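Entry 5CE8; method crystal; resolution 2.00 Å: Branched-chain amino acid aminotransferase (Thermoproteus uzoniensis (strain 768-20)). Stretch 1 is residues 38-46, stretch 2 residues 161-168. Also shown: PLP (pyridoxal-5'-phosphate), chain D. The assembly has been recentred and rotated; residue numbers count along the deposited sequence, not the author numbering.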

ATOM      1  N   TYR A  38      -5.364   6.097  27.047  1.00 21.54           N
ATOM      2  CA  TYR A  38      -5.661   6.062  25.582  1.00 20.28           C
ATOM      3  C   TYR A  38      -4.862   7.054  24.651  1.00 20.79           C
ATOM      4  O   TYR A  38      -5.218   7.207  23.469  1.00 20.67           O
ATOM      5  CB  TYR A  38      -7.150   6.322  25.377  1.00 20.07           C
ATOM      6  CG  TYR A  38      -8.034   5.449  26.206  1.00 18.42           C
ATOM      7  CD1 TYR A  38      -7.885   4.044  26.266  1.00 16.74           C
ATOM      8  CD2 TYR A  38      -9.081   6.008  26.918  1.00 17.66           C
ATOM      9  CE1 TYR A  38      -8.721   3.275  27.074  1.00 18.84           C
ATOM     10  CE2 TYR A  38      -9.883   5.264  27.739  1.00 17.03           C
ATOM     11  CZ  TYR A  38      -9.752   3.919  27.817  1.00 19.60           C
ATOM     12  OH  TYR A  38     -10.671   3.283  28.643  1.00 16.94           O
ATOM     13  N   GLY A  39      -3.829   7.707  25.197  1.00 21.83           N
ATOM     14  CA  GLY A  39      -2.964   8.685  24.502  1.00 18.19           C
ATOM     15  C   GLY A  39      -3.716   9.839  23.853  1.00 20.53           C
ATOM     16  O   GLY A  39      -3.356  10.304  22.803  1.00 17.62           O
ATOM     17  N   PHE A  40      -4.711  10.366  24.546  1.00 18.40           N
ATOM     18  CA  PHE A  40      -5.453  11.486  24.105  1.00 20.34           C
ATOM     19  C   PHE A  40      -5.041  12.777  24.845  1.00 21.59           C
ATOM     20  O   PHE A  40      -5.612  13.161  25.944  1.00 19.88           O
ATOM     21  CB  PHE A  40      -6.907  11.227  24.329  1.00 18.80           C
ATOM     22  CG  PHE A  40      -7.779  12.218  23.630  1.00 18.65           C
ATOM     23  CD1 PHE A  40      -7.958  12.136  22.263  1.00 17.83           C
ATOM     24  CD2 PHE A  40      -8.498  13.187  24.323  1.00 19.31           C
ATOM     25  CE1 PHE A  40      -8.811  13.031  21.599  1.00 19.79           C
ATOM     26  CE2 PHE A  40      -9.313  14.158  23.635  1.00 19.08           C
ATOM     27  CZ  PHE A  40      -9.450  14.071  22.267  1.00 18.89           C
ATOM     28  N   GLY A  41      -3.992  13.386  24.282  1.00 19.12           N
ATOM     29  CA  GLY A  41      -3.360  14.576  24.815  1.00 18.05           C
ATOM     30  C   GLY A  41      -2.660  15.272  23.668  1.00 20.09           C
ATOM     31  O   GLY A  41      -2.527  14.694  22.538  1.00 20.66           O
ATOM     32  N   VAL A  42      -2.239  16.485  23.926  1.00 18.50           N
ATOM     33  CA  VAL A  42      -1.216  17.144  23.109  1.00 23.47           C
ATOM     34  C   VAL A  42      -0.110  17.725  23.989  1.00 25.96           C
ATOM     35  O   VAL A  42      -0.340  18.047  25.192  1.00 24.36           O
ATOM     36  CB  VAL A  42      -1.821  18.198  22.206  1.00 21.87           C
ATOM     37  CG1 VAL A  42      -2.850  17.544  21.346  1.00 21.08           C
ATOM     38  CG2 VAL A  42      -2.461  19.331  22.937  1.00 20.42           C
ATOM     39  N   PHE A  43       1.036  17.992  23.373  1.00 20.67           N
ATOM     40  CA  PHE A  43       2.122  18.622  24.107  1.00 20.46           C
ATOM     41  C   PHE A  43       2.900  19.541  23.169  1.00 21.20           C
ATOM     42  O   PHE A  43       2.607  19.623  21.950  1.00 20.12           O
ATOM     43  CB  PHE A  43       3.038  17.605  24.773  1.00 19.43           C
ATOM     44  CG  PHE A  43       3.740  16.679  23.816  1.00 20.57           C
ATOM     45  CD1 PHE A  43       3.075  15.575  23.276  1.00 20.67           C
ATOM     46  CD2 PHE A  43       5.044  16.916  23.460  1.00 24.21           C
ATOM     47  CE1 PHE A  43       3.739  14.771  22.324  1.00 20.70           C
ATOM     48  CE2 PHE A  43       5.762  16.068  22.609  1.00 21.05           C
ATOM     49  CZ  PHE A  43       5.103  15.020  22.037  1.00 20.34           C
ATOM     50  N   GLU A  44       3.878  20.204  23.768  1.00 20.62           N
ATOM     51  CA  GLU A  44       4.860  21.063  23.098  1.00 18.55           C
ATOM     52  C   GLU A  44       6.242  20.954  23.710  1.00 19.74           C
ATOM     53  O   GLU A  44       6.453  20.385  24.796  1.00 23.45           O
ATOM     54  CB  GLU A  44       4.449  22.523  23.166  1.00 17.77           C
ATOM     55  CG  GLU A  44       3.538  22.975  22.039  1.00 20.55           C
ATOM     56  CD  GLU A  44       4.163  22.812  20.661  1.00 19.30           C
ATOM     57  OE1 GLU A  44       3.409  22.530  19.721  1.00 20.65           O
ATOM     58  OE2 GLU A  44       5.395  22.917  20.597  1.00 19.46           O
ATOM     59  N   GLY A  45       7.209  21.562  23.038  1.00 18.60           N
ATOM     60  CA  GLY A  45       8.586  21.589  23.535  1.00 21.54           C
ATOM     61  C   GLY A  45       9.052  22.979  23.199  1.00 21.20           C
ATOM     62  O   GLY A  45       8.834  23.428  22.070  1.00 19.00           O
ATOM     63  N   ILE A  46       9.506  23.702  24.214  1.00 18.72           N
ATOM     64  CA  ILE A  46       9.925  25.083  24.006  1.00 20.02           C
ATOM     65  C   ILE A  46      11.199  25.272  24.754  1.00 23.05           C
ATOM     66  O   ILE A  46      11.291  24.847  25.903  1.00 19.75           O
ATOM     67  CB  ILE A  46       8.933  26.099  24.503  1.00 20.65           C
ATOM     68  CG1 ILE A  46       7.528  25.804  23.926  1.00 25.44           C
ATOM     69  CG2 ILE A  46       9.438  27.517  24.174  1.00 18.48           C
ATOM     70  CD1 ILE A  46       6.349  26.639  24.527  1.00 23.24           C
ATOM     71  N   ALA A 161      -0.459  16.708  14.303  1.00 19.11           N
ATOM     72  CA  ALA A 161      -0.702  17.179  15.649  1.00 19.85           C
ATOM     73  C   ALA A 161       0.386  16.608  16.525  1.00 18.90           C
ATOM     74  O   ALA A 161       0.698  15.429  16.386  1.00 22.04           O
ATOM     75  CB  ALA A 161      -2.002  16.697  16.104  1.00 22.10           C
ATOM     76  N   LYS A 162       0.856  17.394  17.504  1.00 21.07           N
ATOM     77  CA  LYS A 162       1.861  16.953  18.475  1.00 20.40           C
ATOM     78  C   LYS A 162       1.115  16.258  19.572  1.00 20.29           C
ATOM     79  O   LYS A 162       0.896  16.765  20.712  1.00 20.16           O
ATOM     80  CB  LYS A 162       2.687  18.135  18.896  1.00 18.68           C
ATOM     81  CG  LYS A 162       4.062  17.697  19.425  1.00 18.69           C
ATOM     82  CD  LYS A 162       5.051  18.922  19.449  1.00 17.87           C
ATOM     83  CE  LYS A 162       6.397  18.556  19.958  1.00 21.06           C
ATOM     84  NZ  LYS A 162       7.079  17.713  18.921  1.00 24.35           N
ATOM     85  N   ALA A 163       0.671  15.082  19.252  1.00 18.55           N
ATOM     86  CA  ALA A 163      -0.280  14.384  20.106  1.00 19.92           C
ATOM     87  C   ALA A 163       0.303  13.163  20.768  1.00 17.69           C
ATOM     88  O   ALA A 163       0.934  12.364  20.124  1.00 19.97           O
ATOM     89  CB  ALA A 163      -1.543  14.034  19.310  1.00 21.05           C
ATOM     90  N   THR A 164      -0.035  12.964  22.025  1.00 17.18           N
ATOM     91  CA  THR A 164       0.690  12.090  22.995  1.00 20.65           C
ATOM     92  C   THR A 164       0.770  10.664  22.548  1.00 19.54           C
ATOM     93  O   THR A 164       1.896  10.115  22.340  1.00 20.22           O
ATOM     94  CB  THR A 164       0.069  12.240  24.421  1.00 19.38           C
ATOM     95  OG1 THR A 164      -1.303  11.993  24.318  1.00 19.59           O
ATOM     96  CG2 THR A 164       0.237  13.718  25.016  1.00 16.30           C
ATOM     97  N   GLY A 165      -0.394  10.137  22.191  1.00 19.76           N
ATOM     98  CA  GLY A 165      -0.554   8.754  21.806  1.00 20.58           C
ATOM     99  C   GLY A 165       0.266   8.327  20.601  1.00 18.73           C
ATOM    100  O   GLY A 165       0.796   7.278  20.610  1.00 21.58           O
ATOM    101  N   ILE A 166       0.482   9.244  19.652  1.00 19.10           N
ATOM    102  CA  ILE A 166       1.413   9.009  18.454  1.00 17.67           C
ATOM    103  C   ILE A 166       2.818   8.602  18.848  1.00 17.98           C
ATOM    104  O   ILE A 166       3.443   7.850  18.105  1.00 19.10           O
ATOM    105  CB  ILE A 166       1.583  10.258  17.575  1.00 18.02           C
ATOM    106  CG1 ILE A 166       0.248  10.707  17.049  1.00 16.99           C
ATOM    107  CG2 ILE A 166       2.543  10.096  16.402  1.00 16.36           C
ATOM    108  CD1 ILE A 166       0.319  12.045  16.468  1.00 18.45           C
ATOM    109  N   TYR A 167       3.347   9.102  19.965  1.00 19.84           N
ATOM    110  CA  TYR A 167       4.809   8.915  20.318  1.00 19.23           C
ATOM    111  C   TYR A 167       5.263   7.464  20.794  1.00 19.51           C
ATOM    112  O   TYR A 167       6.473   7.204  20.999  1.00 18.86           O
ATOM    113  CB  TYR A 167       5.310  10.110  21.189  1.00 19.51           C
ATOM    114  CG  TYR A 167       5.339  11.311  20.332  1.00 19.54           C
ATOM    115  CD1 TYR A 167       4.177  11.903  20.014  1.00 20.16           C
ATOM    116  CD2 TYR A 167       6.502  11.763  19.720  1.00 21.94           C
ATOM    117  CE1 TYR A 167       4.094  12.838  19.058  1.00 21.34           C
ATOM    118  CE2 TYR A 167       6.437  12.844  18.803  1.00 23.87           C
ATOM    119  CZ  TYR A 167       5.182  13.349  18.486  1.00 22.34           C
ATOM    120  OH  TYR A 167       4.920  14.400  17.636  1.00 25.01           O
ATOM    121  N   LEU A 168       4.318   6.536  20.948  1.00 18.47           N
ATOM    122  CA  LEU A 168       4.627   5.155  21.102  1.00 16.02           C
ATOM    123  C   LEU A 168       5.434   4.597  19.886  1.00 15.99           C
ATOM    124  O   LEU A 168       6.498   3.906  20.018  1.00 15.71           O
ATOM    125  CB  LEU A 168       3.335   4.344  21.403  1.00 16.40           C
ATOM    126  CG  LEU A 168       3.525   2.777  21.364  1.00 14.94           C
ATOM    127  CD1 LEU A 168       4.378   2.419  22.561  1.00 15.86           C
ATOM    128  CD2 LEU A 168       2.333   1.868  21.522  1.00 17.57           C
TER
HETATM  129  N1  PLP D 301       9.286  15.759  14.667  1.00 18.64           N
HETATM  130  C2  PLP D 301       8.370  15.254  15.487  1.00 23.58           C
HETATM  131  C2A PLP D 301       7.798  13.888  15.254  1.00 24.34           C
HETATM  132  C3  PLP D 301       7.968  15.968  16.691  1.00 24.45           C
HETATM  133  O3  PLP D 301       7.080  15.379  17.587  1.00 23.41           O
HETATM  134  C4  PLP D 301       8.570  17.307  16.944  1.00 23.64           C
HETATM  135  C4A PLP D 301       8.216  18.154  18.149  1.00 23.39           C
HETATM  136  C5  PLP D 301       9.556  17.772  15.928  1.00 24.16           C
HETATM  137  C6  PLP D 301       9.848  16.920  14.826  1.00 20.07           C
HETATM  138  C5A PLP D 301      10.335  19.053  16.014  1.00 22.10           C
HETATM  139  O4P PLP D 301       9.514  20.158  16.141  1.00 22.37           O
HETATM  140  P   PLP D 301      10.107  21.477  16.769  1.00 23.52           P
HETATM  141  O1P PLP D 301      10.652  21.183  18.208  1.00 24.84           O
HETATM  142  O2P PLP D 301      11.043  22.030  15.781  1.00 20.22           O
HETATM  143  O3P PLP D 301       8.971  22.432  17.008  1.00 19.84           O

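Contact between residues 38-46 and 161-168 of the branched-chain amino acid aminotransferase, two segments whose touching residues are at least 117 apart in sequence and that together bury 488 Å² against each other. The backbone frame rests on two well-aligned hydrogen bonds: Phe43 N donates to Lys162 O (2.9 Å, 158°) and Thr164 N to Gly41 O (3.1 Å, 164°). Both acceptors also receive a CA-H...O contact, Val42 CA lying 3.2 Å from Lys162 O and Ala163 CA 3.3 Å from Gly41 O, so the chains run close together around Val42 and Ala163. Farther along, Gly165 N makes a weak, bent bond to Gly39 O (3.0 Å, 131°).

Glycines permit this close approach. Gly39 has positive phi just after a helix, and Gly39 CA lies 3.6 Å from Gly165 CA; an ideal CB on Gly39 would clash with Gly165 CA, and one on Gly165 would clash with Gly39 O. An ideal CB on Gly41 would fall 2.8 Å from Thr164 CG2, so the bare backbone there leaves space for the threonine methyl. Thr164 points its CB toward the first stretch with chi1 in p (54°). This rotamer brings Thr164 OG1 among backbone polar atoms, 3.1 Å from Gly39 O and 3.0 Å from Gly41 N, although the angle at the latter is too poor for a hydrogen bond, while Thr164 CG2 reaches to 3.8 Å from Phe43 CD1.

Phe43 has the largest area covered by the opposing stretch. Its CA-to-CB bond points sideways, but chi1 in p (62°) and chi2 of -80° carry the ring closer to the second stretch, where it meets two different surroundings. Over one face lies Lys162 CG, 4.0 Å from the centroid of the Phe43 ring and 15° off the normal, a CH-pi contact. At the ring edge, Phe43 CE1 approaches Tyr167 CD1 at 3.7 Å; here the edge of Phe43 meets the face of Tyr167, with centroids 5.0 Å apart and planes at 79°. Tyr167 takes chi1 in m (-69°), its CB pointing toward the first stretch.

Lys162 is extended through chi1 to chi3 (all t) and turns only at chi4 (p, 71°). Its long aliphatic arm runs past Phe43, with Lys162 CE 3.7 Å from Phe43 CE2, before Lys162 NZ joins PLP C4A through a covalent bond of 1.4 Å. The lysine thus packs through its methylenes and holds the cofactor through its nitrogen. Tyr167 OH and PLP O3 share a very short hydrogen bond of 2.4 Å, though the position of PLP O3 is less certain because of a close neighbour in the model.

By contrast, Val42 (chi1 m) points away overall, though Val42 CB still lies 3.4 Å from Lys162 O; Val42 CG1 is 4.3 Å from Ala163 CB. Glu44 likewise starts away, yet its end returns, placing Glu44 OE1 4.0 Å from Lys162 CD; Glu44 OE2 accepts a weak bond from Gly45 N (3.3 Å), and both carboxylate oxygens have hydrogen-bond partners elsewhere in the structure.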